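PDB 3ISR: transglutaminase-like enzymes, putative cysteine protease from Cytophaga hutchinsonii, which probably works as a cysteine-dependent hydrolase of the transglutaminase-like superfamily, with a fold related to the papain-like peptidases. Local coordinates for residues R200-Y205 with W226-A231; F184-I189 with R247-A252; F118-C123 with L191-S196; S125-K130 with S169-I174; N141-V146 with F280-N285. All blocks are in the same frame, centred on the assembly; numbering follows the deposited sequence.

Interaction 1. Residues R200-Y205 with W226-A231; sequences RYFTGY and WIIFDA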
# COMPACT_ATOMS: atom_id res chain seq x y z
N ARG B 200 15.33 7.40 16.97
CA ARG B 200 14.20 7.03 17.80
C ARG B 200 13.19 8.18 17.87
O ARG B 200 13.51 9.33 17.59
CB ARG B 200 14.67 6.62 19.21
CG ARG B 200 15.30 7.80 20.02
CD ARG B 200 15.86 7.32 21.36
NE ARG B 200 16.19 8.47 22.20
CZ ARG B 200 16.84 8.40 23.35
NH1 ARG B 200 17.26 7.23 23.84
NH2 ARG B 200 17.08 9.52 24.04
N TYR B 201 11.98 7.83 18.28
CA TYR B 201 10.87 8.76 18.38
C TYR B 201 10.90 9.47 19.74
O TYR B 201 11.17 8.84 20.76
CB TYR B 201 9.62 7.90 18.24
CG TYR B 201 8.30 8.61 18.12
CD1 TYR B 201 7.92 9.22 16.93
CD2 TYR B 201 7.38 8.58 19.18
CE1 TYR B 201 6.67 9.83 16.79
CE2 TYR B 201 6.13 9.19 19.06
CZ TYR B 201 5.80 9.81 17.85
OH TYR B 201 4.58 10.41 17.68
N PHE B 202 10.60 10.77 19.74
CA PHE B 202 10.62 11.60 20.95
C PHE B 202 9.27 12.32 21.05
O PHE B 202 8.83 12.95 20.10
CB PHE B 202 11.78 12.61 20.82
CG PHE B 202 11.88 13.63 21.97
CD1 PHE B 202 12.91 13.55 22.90
CD2 PHE B 202 10.96 14.66 22.09
CE1 PHE B 202 13.02 14.50 23.95
CE2 PHE B 202 11.06 15.62 23.13
CZ PHE B 202 12.10 15.52 24.05
N THR B 203 8.61 12.21 22.20
CA THR B 203 7.40 13.01 22.46
C THR B 203 7.64 13.94 23.64
O THR B 203 8.38 13.58 24.56
CB THR B 203 6.17 12.16 22.74
OG1 THR B 203 6.41 11.30 23.87
CG2 THR B 203 5.86 11.29 21.52
N GLY B 204 7.00 15.10 23.64
CA GLY B 204 7.17 16.00 24.74
C GLY B 204 6.18 17.13 24.81
O GLY B 204 5.35 17.32 23.90
N TYR B 205 6.26 17.87 25.91
CA TYR B 205 5.65 19.21 26.00
C TYR B 205 6.60 20.20 25.32
O TYR B 205 7.81 20.02 25.38
CB TYR B 205 5.46 19.57 27.47
CG TYR B 205 4.44 18.70 28.16
CD1 TYR B 205 3.10 19.08 28.22
CD2 TYR B 205 4.80 17.51 28.75
CE1 TYR B 205 2.15 18.28 28.84
CE2 TYR B 205 3.85 16.69 29.40
CZ TYR B 205 2.53 17.09 29.43
OH TYR B 205 1.59 16.30 30.06
N TRP B 226 22.56 10.99 21.61
CA TRP B 226 21.27 11.17 20.95
C TRP B 226 21.09 12.67 20.67
O TRP B 226 21.07 13.48 21.62
CB TRP B 226 20.13 10.64 21.83
CG TRP B 226 20.10 9.18 21.90
CD1 TRP B 226 20.52 8.40 22.94
CD2 TRP B 226 19.64 8.27 20.87
NE1 TRP B 226 20.35 7.06 22.63
CE2 TRP B 226 19.81 6.96 21.37
CE3 TRP B 226 19.10 8.46 19.59
CZ2 TRP B 226 19.44 5.82 20.62
CZ3 TRP B 226 18.74 7.31 18.84
CH2 TRP B 226 18.92 6.02 19.36
N ILE B 227 21.02 13.04 19.40
CA ILE B 227 20.93 14.43 19.00
C ILE B 227 19.50 14.65 18.52
O ILE B 227 19.03 13.90 17.67
CB ILE B 227 21.89 14.77 17.85
CG1 ILE B 227 23.36 14.41 18.19
CG2 ILE B 227 21.76 16.25 17.45
CD1 ILE B 227 23.95 15.12 19.44
N ILE B 228 18.85 15.68 19.03
CA ILE B 228 17.46 15.95 18.70
C ILE B 228 17.27 16.74 17.40
O ILE B 228 18.05 17.65 17.09
CB ILE B 228 16.72 16.63 19.88
CG1 ILE B 228 15.20 16.51 19.68
CG2 ILE B 228 17.17 18.08 20.07
CD1 ILE B 228 14.42 16.34 20.97
N PHE B 229 16.23 16.40 16.65
CA PHE B 229 15.92 17.06 15.36
C PHE B 229 14.42 17.21 15.24
O PHE B 229 13.68 16.36 15.72
CB PHE B 229 16.40 16.21 14.19
CG PHE B 229 17.89 16.12 14.06
CD1 PHE B 229 18.59 17.01 13.26
CD2 PHE B 229 18.60 15.14 14.76
CE1 PHE B 229 19.99 16.93 13.14
CE2 PHE B 229 19.99 15.05 14.67
CZ PHE B 229 20.69 15.95 13.85
N ASP B 230 13.96 18.24 14.55
CA ASP B 230 12.52 18.45 14.41
C ASP B 230 12.25 19.08 13.06
O ASP B 230 12.41 20.28 12.90
CB ASP B 230 11.97 19.33 15.55
CG ASP B 230 10.50 19.66 15.40
OD1 ASP B 230 9.81 19.11 14.51
OD2 ASP B 230 10.00 20.51 16.17
N ALA B 231 11.84 18.26 12.10
CA ALA B 231 11.61 18.72 10.75
C ALA B 231 10.42 19.64 10.59
O ALA B 231 10.28 20.25 9.53
CB ALA B 231 11.51 17.53 9.77
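The guanidinium of R200 lies flat on one face of the W226 indole, the two planes only 10° apart and the group centres 3.6 Å apart. R200 CZ sits over the five-membered ring, 3.6 Å from its centroid, a cation-pi contact from straight above. Further back, R200 CD covers the six-membered ring at the same 3.6 Å from the centroid, so the arginine follows the indole along its length. R200 NH1 and W226 NE1 approach to 3.3 Å, but both are donors and this is stacking, not a bond. E219 makes a salt bridge to R200 NE through OE1, while Y221 meets the W226 ring edge-to-face. Two residues along each strand, I228 CD1 stands 3.6 Å above the centre of the F202 ring in a CH-pi contact. R200 reaches W226 with CG between backbone N and carbonyl carbon (chi1 66°) and the chain then extended to NE. Strands 199-206 and 225-229 are not direct neighbours: strand 215-222 runs between them in the antiparallel sheet, and these pairs bridge over it, with C217 touching both F202 and I228. D230, just past the strand, bonds H215 NE2, consistent with the Asp-His pair of a transglutaminase-like catalytic triad. The arginine charge is thus likely to be shared between the E219 carboxylate and the indole it lies on.

Interaction 2. Residues F184-I189 with R247-A252; sequences FAHLGI and RDAADA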
# COMPACT_ATOMS: atom_id res chain seq x y z
N PHE B 184 6.06 13.79 10.57
CA PHE B 184 7.39 14.34 10.29
C PHE B 184 8.45 13.57 11.08
O PHE B 184 9.55 13.30 10.57
CB PHE B 184 7.45 15.82 10.69
CG PHE B 184 6.84 16.78 9.69
CD1 PHE B 184 5.48 16.71 9.36
CD2 PHE B 184 7.60 17.82 9.17
CE1 PHE B 184 4.91 17.63 8.47
CE2 PHE B 184 7.02 18.76 8.27
CZ PHE B 184 5.68 18.66 7.93
N ALA B 185 8.14 13.22 12.32
CA ALA B 185 9.08 12.45 13.15
C ALA B 185 9.28 11.06 12.56
O ALA B 185 10.43 10.58 12.43
CB ALA B 185 8.55 12.33 14.57
N HIS B 186 8.19 10.39 12.21
CA HIS B 186 8.32 9.02 11.70
C HIS B 186 9.13 9.02 10.42
O HIS B 186 9.93 8.12 10.19
CB HIS B 186 6.94 8.40 11.39
CG HIS B 186 6.16 7.97 12.60
ND1 HIS B 186 6.75 7.50 13.75
CD2 HIS B 186 4.82 7.89 12.80
CE1 HIS B 186 5.81 7.17 14.63
NE2 HIS B 186 4.63 7.39 14.07
N LEU B 187 8.93 10.04 9.58
CA LEU B 187 9.67 10.08 8.33
C LEU B 187 11.18 10.36 8.49
O LEU B 187 12.00 9.70 7.85
CB LEU B 187 9.02 11.07 7.34
CG LEU B 187 9.68 11.15 5.97
CD1 LEU B 187 9.67 9.73 5.30
CD2 LEU B 187 8.93 12.18 5.10
N GLY B 188 11.54 11.26 9.39
CA GLY B 188 12.96 11.49 9.71
C GLY B 188 13.60 10.21 10.23
O GLY B 188 14.70 9.84 9.82
N ILE B 189 12.90 9.51 11.12
CA ILE B 189 13.41 8.25 11.70
C ILE B 189 13.62 7.22 10.61
O ILE B 189 14.69 6.60 10.52
CB ILE B 189 12.45 7.68 12.76
CG1 ILE B 189 12.42 8.57 14.00
CG2 ILE B 189 12.88 6.26 13.17
CD1 ILE B 189 11.17 8.37 14.84
N ARG B 247 10.72 3.36 19.66
CA ARG B 247 11.01 3.09 18.26
C ARG B 247 10.15 3.97 17.34
O ARG B 247 10.63 4.47 16.33
CB ARG B 247 10.81 1.60 17.96
CG ARG B 247 11.77 0.73 18.71
CD ARG B 247 11.48 -0.78 18.54
NE ARG B 247 11.70 -1.20 17.15
CZ ARG B 247 11.56 -2.44 16.69
NH1 ARG B 247 11.77 -2.69 15.41
NH2 ARG B 247 11.21 -3.43 17.52
N ASP B 248 8.89 4.16 17.72
CA ASP B 248 7.97 5.02 16.98
C ASP B 248 6.75 5.20 17.85
O ASP B 248 6.79 4.80 19.02
CB ASP B 248 7.61 4.47 15.58
CG ASP B 248 6.95 3.10 15.59
OD1 ASP B 248 6.36 2.68 16.60
OD2 ASP B 248 7.02 2.41 14.53
N ALA B 249 5.68 5.77 17.29
CA ALA B 249 4.48 6.10 18.10
C ALA B 249 3.78 4.87 18.71
O ALA B 249 3.05 5.02 19.66
CB ALA B 249 3.49 6.93 17.29
N ALA B 250 4.04 3.67 18.19
CA ALA B 250 3.44 2.47 18.80
C ALA B 250 3.91 2.34 20.25
O ALA B 250 3.23 1.73 21.09
CB ALA B 250 3.82 1.20 18.00
N ASP B 251 5.10 2.88 20.53
CA ASP B 251 5.68 2.80 21.89
C ASP B 251 5.44 4.07 22.70
O ASP B 251 5.96 4.19 23.83
CB ASP B 251 7.19 2.63 21.81
CG ASP B 251 7.61 1.31 21.22
OD1 ASP B 251 6.88 0.30 21.35
OD2 ASP B 251 8.73 1.29 20.67
N ALA B 252 4.72 5.03 22.15
CA ALA B 252 4.57 6.33 22.83
C ALA B 252 3.29 7.05 22.46
O ALA B 252 3.31 8.27 22.23
CB ALA B 252 5.78 7.22 22.55
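H186 points its imidazole edge-on at the backbone where D248 passes into A249. A249 N lies close to the ring plane, 3.0 Å from H186 CE1, and A249 CB sits 3.4 Å from H186 NE2. D248 CB comes in obliquely, 3.4 Å from H186 CE1, and its carboxylate is turned 75° against the imidazole. That carboxylate faces other partners: OD2 takes a hydrogen bond from the Y122 amide and pairs with S120 OG, while OD1 receives A250 N at 3.0 Å from above the carboxylate plane, closing an Asx turn. The position of CG between backbone N and carbonyl carbon (chi1 60°) brings OD1 back over its own chain for this.

The helix involved, 181-194, is the central one of the papain-like core, the helix that in this superfamily usually carries the nucleophilic cysteine at its start; H186 projects from it toward the loop after strand 240-246. Rings of Y122 and Y201 lie on opposite sides of the imidazole, both nearly parallel to it, and hold it flat. An alanine in place of this histidine is likely to open a gap between those two tyrosines and leave the D248-A249 backbone without the ring edge it rests on. One turn along the helix, I189 CD1 makes a looser approach to R247 O, 4.2 Å away. R247 N is in turn tied to D251 OD2 of its own loop at 3.0 Å. The R247 guanidinium turns outward, where its partner is D251 of the second subunit.

Interaction 3. Residues F118-C123 with L191-S196; sequences FPSRYC and LCRALS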
# COMPACT_ATOMS: atom_id res chain seq x y z
N PHE B 118 16.56 -0.68 13.26
CA PHE B 118 15.63 -1.59 12.57
C PHE B 118 14.28 -0.96 12.25
O PHE B 118 13.86 -0.02 12.93
CB PHE B 118 15.48 -2.89 13.36
CG PHE B 118 16.76 -3.68 13.37
CD1 PHE B 118 17.14 -4.42 12.27
CD2 PHE B 118 17.62 -3.59 14.46
CE1 PHE B 118 18.37 -5.13 12.26
CE2 PHE B 118 18.83 -4.28 14.47
CZ PHE B 118 19.21 -5.05 13.38
N PRO B 119 13.63 -1.45 11.19
CA PRO B 119 12.31 -0.89 10.84
C PRO B 119 11.32 -1.14 11.97
O PRO B 119 11.46 -2.14 12.72
CB PRO B 119 11.88 -1.70 9.61
CG PRO B 119 13.09 -2.51 9.17
CD PRO B 119 14.06 -2.55 10.30
N SER B 120 10.32 -0.27 12.08
CA SER B 120 9.26 -0.44 13.06
C SER B 120 7.91 -0.21 12.37
O SER B 120 7.88 0.06 11.17
CB SER B 120 9.47 0.56 14.20
OG SER B 120 9.50 1.88 13.71
N ARG B 121 6.79 -0.33 13.09
CA ARG B 121 5.46 -0.21 12.47
C ARG B 121 5.30 1.00 11.53
O ARG B 121 4.85 0.86 10.38
CB ARG B 121 4.35 -0.19 13.54
CG ARG B 121 2.93 0.17 12.99
CD ARG B 121 2.36 -0.82 11.92
NE ARG B 121 1.07 -0.27 11.50
CZ ARG B 121 0.89 0.59 10.50
NH1 ARG B 121 1.91 1.00 9.75
NH2 ARG B 121 -0.33 1.06 10.25
N TYR B 122 5.63 2.19 12.03
CA TYR B 122 5.42 3.42 11.26
C TYR B 122 6.67 3.93 10.55
O TYR B 122 6.65 5.01 9.98
CB TYR B 122 4.89 4.51 12.21
CG TYR B 122 3.62 4.06 12.88
CD1 TYR B 122 2.43 3.96 12.16
CD2 TYR B 122 3.61 3.69 14.23
CE1 TYR B 122 1.25 3.51 12.78
CE2 TYR B 122 2.45 3.26 14.86
CZ TYR B 122 1.28 3.16 14.13
OH TYR B 122 0.15 2.74 14.77
N CYS B 123 7.76 3.16 10.60
CA CYS B 123 9.04 3.61 10.03
C CYS B 123 9.64 2.45 9.23
O CYS B 123 10.53 1.72 9.71
CB CYS B 123 10.02 4.06 11.13
SG CYS B 123 9.38 5.32 12.24
N LEU B 191 14.06 7.58 7.37
CA LEU B 191 15.15 7.94 6.47
C LEU B 191 16.51 7.79 7.12
O LEU B 191 17.46 7.34 6.47
CB LEU B 191 14.93 9.35 5.89
CG LEU B 191 13.72 9.50 4.94
CD1 LEU B 191 13.40 10.98 4.72
CD2 LEU B 191 13.96 8.78 3.59
N CYS B 192 16.63 8.12 8.41
CA CYS B 192 17.88 7.87 9.14
C CYS B 192 18.23 6.39 9.18
O CYS B 192 19.34 5.99 8.86
CB CYS B 192 17.79 8.33 10.58
SG CYS B 192 17.92 10.10 10.79
N ARG B 193 17.27 5.57 9.62
CA ARG B 193 17.54 4.14 9.70
C ARG B 193 17.88 3.55 8.33
O ARG B 193 18.68 2.62 8.23
CB ARG B 193 16.35 3.38 10.28
CG ARG B 193 16.08 3.72 11.73
CD ARG B 193 15.00 2.80 12.30
NE ARG B 193 14.63 3.26 13.65
CZ ARG B 193 13.41 3.17 14.15
NH1 ARG B 193 12.44 2.58 13.44
NH2 ARG B 193 13.17 3.68 15.37
N ALA B 194 17.26 4.09 7.29
CA ALA B 194 17.50 3.59 5.92
C ALA B 194 18.96 3.78 5.54
O ALA B 194 19.51 3.04 4.71
CB ALA B 194 16.58 4.32 4.94
N LEU B 195 19.60 4.78 6.16
CA LEU B 195 21.03 5.09 5.96
C LEU B 195 21.94 4.54 7.05
O LEU B 195 23.09 4.98 7.19
CB LEU B 195 21.23 6.62 5.83
CG LEU B 195 20.51 7.29 4.66
CD1 LEU B 195 20.40 8.81 4.88
CD2 LEU B 195 21.19 6.97 3.32
N SER B 196 21.43 3.57 7.82
CA SER B 196 22.19 2.93 8.92
C SER B 196 22.57 3.90 10.04
O SER B 196 23.65 3.80 10.62
CB SER B 196 23.44 2.20 8.41
OG SER B 196 23.11 1.34 7.33
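R193 carries its guanidinium from helix 181-194 to S120 and F118 in the loop before helix 129-136. Its CB packs on S125. From CG the chain runs extended to NE, and CD passes 3.1 Å from F118 O. NE lies 3.4 Å from that same oxygen, at too poor an angle to bond, and gives a weak hydrogen bond to F116 O instead. The tip divides its work. NH1 donates to S120 OG at 3.0 Å, with an N-H...O angle of 152° and the hydroxyl oxygen within 1° of the guanidinium plane; F118 O is also 3.0 Å from NH1. C123 CB fills in beside NH1 at 3.7 Å. NH2 turns to the backbone oxygens of R247 and A199. The receiving loop is kept in shape by a type I beta turn from S120 to C123, and a Schellman motif with S196 at C-prime ends the helix just beyond R193. Having accepted from NH1, the serine, whose other partner is D248, very likely gives its proton to that carboxylate. A buried arginine charge is thus met mainly by carbonyl and hydroxyl oxygens, and the D248 carboxylate is probably felt only indirectly, through the serine.

Interaction 4. Residues S125-K130 with S169-I174; sequences SDKLQK and SAFDTI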
# COMPACT_ATOMS: atom_id res chain seq x y z
N SER B 125 11.88 1.52 7.15
CA SER B 125 13.17 1.96 6.65
C SER B 125 13.69 0.98 5.62
O SER B 125 14.39 1.36 4.69
CB SER B 125 14.18 2.11 7.81
OG SER B 125 14.07 1.03 8.73
N ASP B 126 13.29 -0.28 5.77
CA ASP B 126 13.70 -1.29 4.82
C ASP B 126 13.08 -1.10 3.42
O ASP B 126 13.58 -1.63 2.46
CB ASP B 126 13.41 -2.70 5.37
CG ASP B 126 11.93 -2.93 5.66
OD1 ASP B 126 11.27 -2.06 6.26
OD2 ASP B 126 11.41 -4.00 5.27
N LYS B 127 11.97 -0.36 3.31
CA LYS B 127 11.37 -0.08 2.00
C LYS B 127 11.90 1.21 1.37
O LYS B 127 11.51 1.58 0.25
CB LYS B 127 9.85 -0.00 2.10
CG LYS B 127 9.21 -1.36 2.46
CD LYS B 127 7.69 -1.25 2.52
CE LYS B 127 7.01 -2.01 1.39
NZ LYS B 127 5.55 -2.16 1.68
N LEU B 128 12.76 1.89 2.11
CA LEU B 128 13.20 3.23 1.70
C LEU B 128 14.72 3.35 1.50
O LEU B 128 15.23 4.45 1.35
CB LEU B 128 12.70 4.28 2.71
CG LEU B 128 11.18 4.43 2.81
CD1 LEU B 128 10.77 5.36 3.96
CD2 LEU B 128 10.59 4.95 1.50
N GLN B 129 15.43 2.22 1.46
CA GLN B 129 16.90 2.26 1.33
C GLN B 129 17.39 2.90 0.02
O GLN B 129 18.29 3.75 0.04
CB GLN B 129 17.51 0.85 1.47
CG GLN B 129 17.22 0.12 2.77
CD GLN B 129 17.72 -1.33 2.73
OE1 GLN B 129 18.92 -1.58 2.83
NE2 GLN B 129 16.80 -2.29 2.59
N LYS B 130 16.83 2.50 -1.12
CA LYS B 130 17.28 3.07 -2.40
C LYS B 130 16.98 4.53 -2.48
O LYS B 130 17.84 5.31 -2.87
CB LYS B 130 16.65 2.36 -3.59
CG LYS B 130 17.50 1.26 -4.13
CD LYS B 130 16.99 0.78 -5.47
CE LYS B 130 17.63 -0.54 -5.84
NZ LYS B 130 19.11 -0.39 -5.96
N SER B 169 2.03 6.14 8.14
CA SER B 169 3.43 5.79 8.41
C SER B 169 4.35 6.60 7.54
O SER B 169 3.92 7.29 6.60
CB SER B 169 3.63 4.30 8.09
OG SER B 169 3.45 4.04 6.70
N ALA B 170 5.65 6.48 7.80
CA ALA B 170 6.66 7.10 6.97
C ALA B 170 6.48 6.74 5.49
O ALA B 170 6.68 7.60 4.62
CB ALA B 170 8.06 6.73 7.42
N PHE B 171 6.16 5.48 5.21
CA PHE B 171 6.01 5.03 3.82
C PHE B 171 4.88 5.77 3.11
O PHE B 171 4.96 6.02 1.91
CB PHE B 171 5.82 3.51 3.74
CG PHE B 171 5.97 2.95 2.35
CD1 PHE B 171 7.22 2.87 1.74
CD2 PHE B 171 4.85 2.53 1.65
CE1 PHE B 171 7.35 2.35 0.44
CE2 PHE B 171 4.98 2.00 0.35
CZ PHE B 171 6.24 1.92 -0.24
N ASP B 172 3.84 6.15 3.86
CA ASP B 172 2.75 6.95 3.31
C ASP B 172 3.18 8.39 3.10
O ASP B 172 2.96 8.96 2.03
CB ASP B 172 1.53 6.91 4.22
CG ASP B 172 1.07 5.50 4.50
OD1 ASP B 172 1.02 4.70 3.54
OD2 ASP B 172 0.75 5.21 5.67
N THR B 173 3.82 8.97 4.11
CA THR B 173 4.14 10.40 4.09
C THR B 173 5.11 10.73 2.96
O THR B 173 5.06 11.82 2.39
CB THR B 173 4.68 10.87 5.47
OG1 THR B 173 3.71 10.55 6.47
CG2 THR B 173 4.92 12.39 5.50
N ILE B 174 5.98 9.78 2.62
CA ILE B 174 6.98 10.03 1.60
C ILE B 174 6.33 10.34 0.22
O ILE B 174 6.91 11.04 -0.60
CB ILE B 174 8.09 8.90 1.55
CG1 ILE B 174 9.37 9.35 0.83
CG2 ILE B 174 7.58 7.64 0.91
CD1 ILE B 174 10.03 10.61 1.38
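The helix that presents F171 to K127 and L128 opens with a 2.9 Å hydrogen bond from S169 N to D172 OD2. S169 is the N-cap and D172 sits three residues on, so this is the backbone-amide half of a capping box; D172 OD2 is met on its anti side, 29° out of the carboxylate plane. Q124 adds a second clasp, bonding S169 OG and F171 N. The contact joins the start of helix 170-176 to the 3-10 turn at 125-127 that leads into helix 129-136.

F171 is thrown outward with CG anti to backbone N (chi1 -167°), and K127 crosses its ring at about a right angle. K127 CB touches F171 CE1 at 3.8 Å. With chi2 extended, K127 CD comes over the face, 4.3 Å from the ring centroid in a CH-pi contact; the bend at chi3 then directs CE and NZ, and NZ ends 4.7 Å from the centroid in a cation-pi one. T175 of the third subunit packs on F171 and I174, bringing this corner to a subunit interface. A single methyl of L128 serves both apolar partners: CD2 lies 4.0 Å from F171 CD1, approaching obliquely, and 4.1 Å from I174 CG2.

Interaction 5. Residues N141-V146 with F280-N285; sequences NVYSKV and FWYDKN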
# COMPACT_ATOMS: atom_id res chain seq x y z
N ASN B 141 29.29 13.60 6.19
CA ASN B 141 29.29 13.37 7.64
C ASN B 141 27.89 13.16 8.22
O ASN B 141 26.93 13.80 7.79
CB ASN B 141 30.09 14.44 8.40
CG ASN B 141 29.29 15.70 8.70
OD1 ASN B 141 29.44 16.71 8.02
ND2 ASN B 141 28.47 15.67 9.75
N VAL B 142 27.82 12.25 9.19
CA VAL B 142 26.57 11.80 9.76
C VAL B 142 25.65 12.94 10.21
O VAL B 142 24.47 12.94 9.89
CB VAL B 142 26.80 10.78 10.90
CG1 VAL B 142 25.48 10.31 11.48
CG2 VAL B 142 27.62 9.58 10.40
N TYR B 143 26.19 13.90 10.97
CA TYR B 143 25.36 14.99 11.44
C TYR B 143 24.75 15.73 10.26
O TYR B 143 23.54 15.98 10.22
CB TYR B 143 26.13 15.97 12.34
CG TYR B 143 25.27 17.16 12.71
CD1 TYR B 143 24.33 17.08 13.75
CD2 TYR B 143 25.35 18.35 11.99
CE1 TYR B 143 23.52 18.16 14.07
CE2 TYR B 143 24.54 19.44 12.31
CZ TYR B 143 23.64 19.33 13.34
OH TYR B 143 22.85 20.42 13.65
N SER B 144 25.59 16.09 9.29
CA SER B 144 25.11 16.80 8.11
C SER B 144 24.08 15.98 7.34
O SER B 144 23.11 16.53 6.79
CB SER B 144 26.27 17.20 7.21
OG SER B 144 27.03 18.20 7.87
N LYS B 145 24.26 14.67 7.31
CA LYS B 145 23.29 13.82 6.69
C LYS B 145 21.91 13.91 7.37
O LYS B 145 20.90 14.07 6.69
CB LYS B 145 23.78 12.38 6.70
CG LYS B 145 23.12 11.55 5.65
CD LYS B 145 24.17 10.93 4.78
CE LYS B 145 24.72 9.69 5.38
NZ LYS B 145 25.94 9.32 4.61
N VAL B 146 21.87 13.84 8.70
CA VAL B 146 20.58 13.92 9.41
C VAL B 146 19.96 15.31 9.29
O VAL B 146 18.74 15.46 9.14
CB VAL B 146 20.69 13.51 10.90
CG1 VAL B 146 19.30 13.51 11.57
CG2 VAL B 146 21.31 12.12 11.02
N PHE B 280 16.92 28.03 21.01
CA PHE B 280 17.98 27.40 20.25
C PHE B 280 17.40 26.83 18.97
O PHE B 280 16.43 26.07 19.01
CB PHE B 280 18.63 26.27 21.06
CG PHE B 280 19.76 25.60 20.35
CD1 PHE B 280 21.08 25.95 20.62
CD2 PHE B 280 19.51 24.62 19.39
CE1 PHE B 280 22.12 25.33 19.95
CE2 PHE B 280 20.54 23.99 18.72
CZ PHE B 280 21.85 24.34 18.99
N TRP B 281 17.99 27.19 17.83
CA TRP B 281 17.60 26.61 16.54
C TRP B 281 18.86 26.18 15.82
O TRP B 281 19.90 26.81 15.98
CB TRP B 281 16.91 27.67 15.68
CG TRP B 281 15.66 28.26 16.26
CD1 TRP B 281 15.56 29.42 16.99
CD2 TRP B 281 14.32 27.75 16.14
NE1 TRP B 281 14.24 29.65 17.33
CE2 TRP B 281 13.46 28.65 16.81
CE3 TRP B 281 13.77 26.61 15.51
CZ2 TRP B 281 12.07 28.45 16.89
CZ3 TRP B 281 12.38 26.41 15.59
CH2 TRP B 281 11.56 27.33 16.27
N TYR B 282 18.77 25.14 14.99
CA TYR B 282 19.91 24.80 14.13
C TYR B 282 19.98 25.75 12.93
O TYR B 282 18.97 26.30 12.48
CB TYR B 282 19.83 23.37 13.58
CG TYR B 282 19.93 22.26 14.61
CD1 TYR B 282 20.87 22.31 15.64
CD2 TYR B 282 19.10 21.14 14.52
CE1 TYR B 282 20.96 21.28 16.57
CE2 TYR B 282 19.20 20.11 15.43
CZ TYR B 282 20.12 20.18 16.47
OH TYR B 282 20.22 19.17 17.39
N ASP B 283 21.19 25.93 12.42
CA ASP B 283 21.40 26.54 11.11
C ASP B 283 22.31 25.58 10.36
O ASP B 283 23.29 25.10 10.94
CB ASP B 283 22.04 27.92 11.27
N LYS B 284 21.99 25.30 9.10
CA LYS B 284 22.76 24.32 8.30
C LYS B 284 24.28 24.52 8.38
O LYS B 284 25.06 23.58 8.14
CB LYS B 284 22.30 24.34 6.83
N ASN B 285 24.67 25.75 8.75
CA ASN B 285 26.07 26.20 8.79
C ASN B 285 26.71 26.22 10.19
O ASN B 285 27.76 26.83 10.40
CB ASN B 285 26.17 27.58 8.14
CG ASN B 285 25.76 27.56 6.68
OD1 ASN B 285 26.37 26.89 5.85
ND2 ASN B 285 24.71 28.32 6.36
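Y143 stands in the first turn of helix 142-156 and meets Y282, which belongs to an irregular loop, extended through Y282, between strands 261-272 and 288-291. The helix is set at once by bonds from K145 N to N141 O (2.8 Å) and from V146 N to V142 O (3.0 Å). The side chain of Y282 leaves its stretched backbone toward the helix. Only the two tyrosines touch. Y143 has CG anti to its own amide nitrogen (chi1 175°), which carries the phenol off the helix and brings its hydroxyl end onto the other ring. The pair is T-shaped: the planes stand at 87°, the centroids 5.9 Å apart, with the edge of Y143 toward the face of Y282. Y143 OH is the leading atom, 3.4 Å above the Y282 plane and offset toward the rim, closest to CD1 at 3.4 Å.

Y282 is fixed by its other end, where OH bonds both I228 O and the amide N of L290, and F229 also meets its ring. With a leucine in its place, I228 O and L290 N would probably be left without their shared hydroxyl, and Y143 OH without the aromatic face beneath it. The amide of L290 must donate, so the Y282 hydroxyl very likely gives its own proton to I228 O. That hydroxyl thus links strands 225-229 and 288-291, and the Y282 ring face separately receives the Y143 hydroxyl end.

Overall arrangement
Helix 181-194 runs through the set: interaction 2 uses its middle and interaction 3 its end, their centres about 9 Å apart. Interaction 2 contains the 247-252 loop, to which S120 and R193 of interaction 3 bond. Interaction 1, centred about 9 Å from interaction 2, lies on the sheet of strands 225-229, 215-222, 199-206 and 240-246, the last leading into that loop. The centre of interaction 4 is about 8 Å from that of interaction 3 and 22 Å from that of interaction 5. Along the chain, interaction 4 falls within the span of 3, and 1 within those of 2 and 5; 3 crosses both. Interactions 2, 3 and 4 touch the second subunit, 4 also the third.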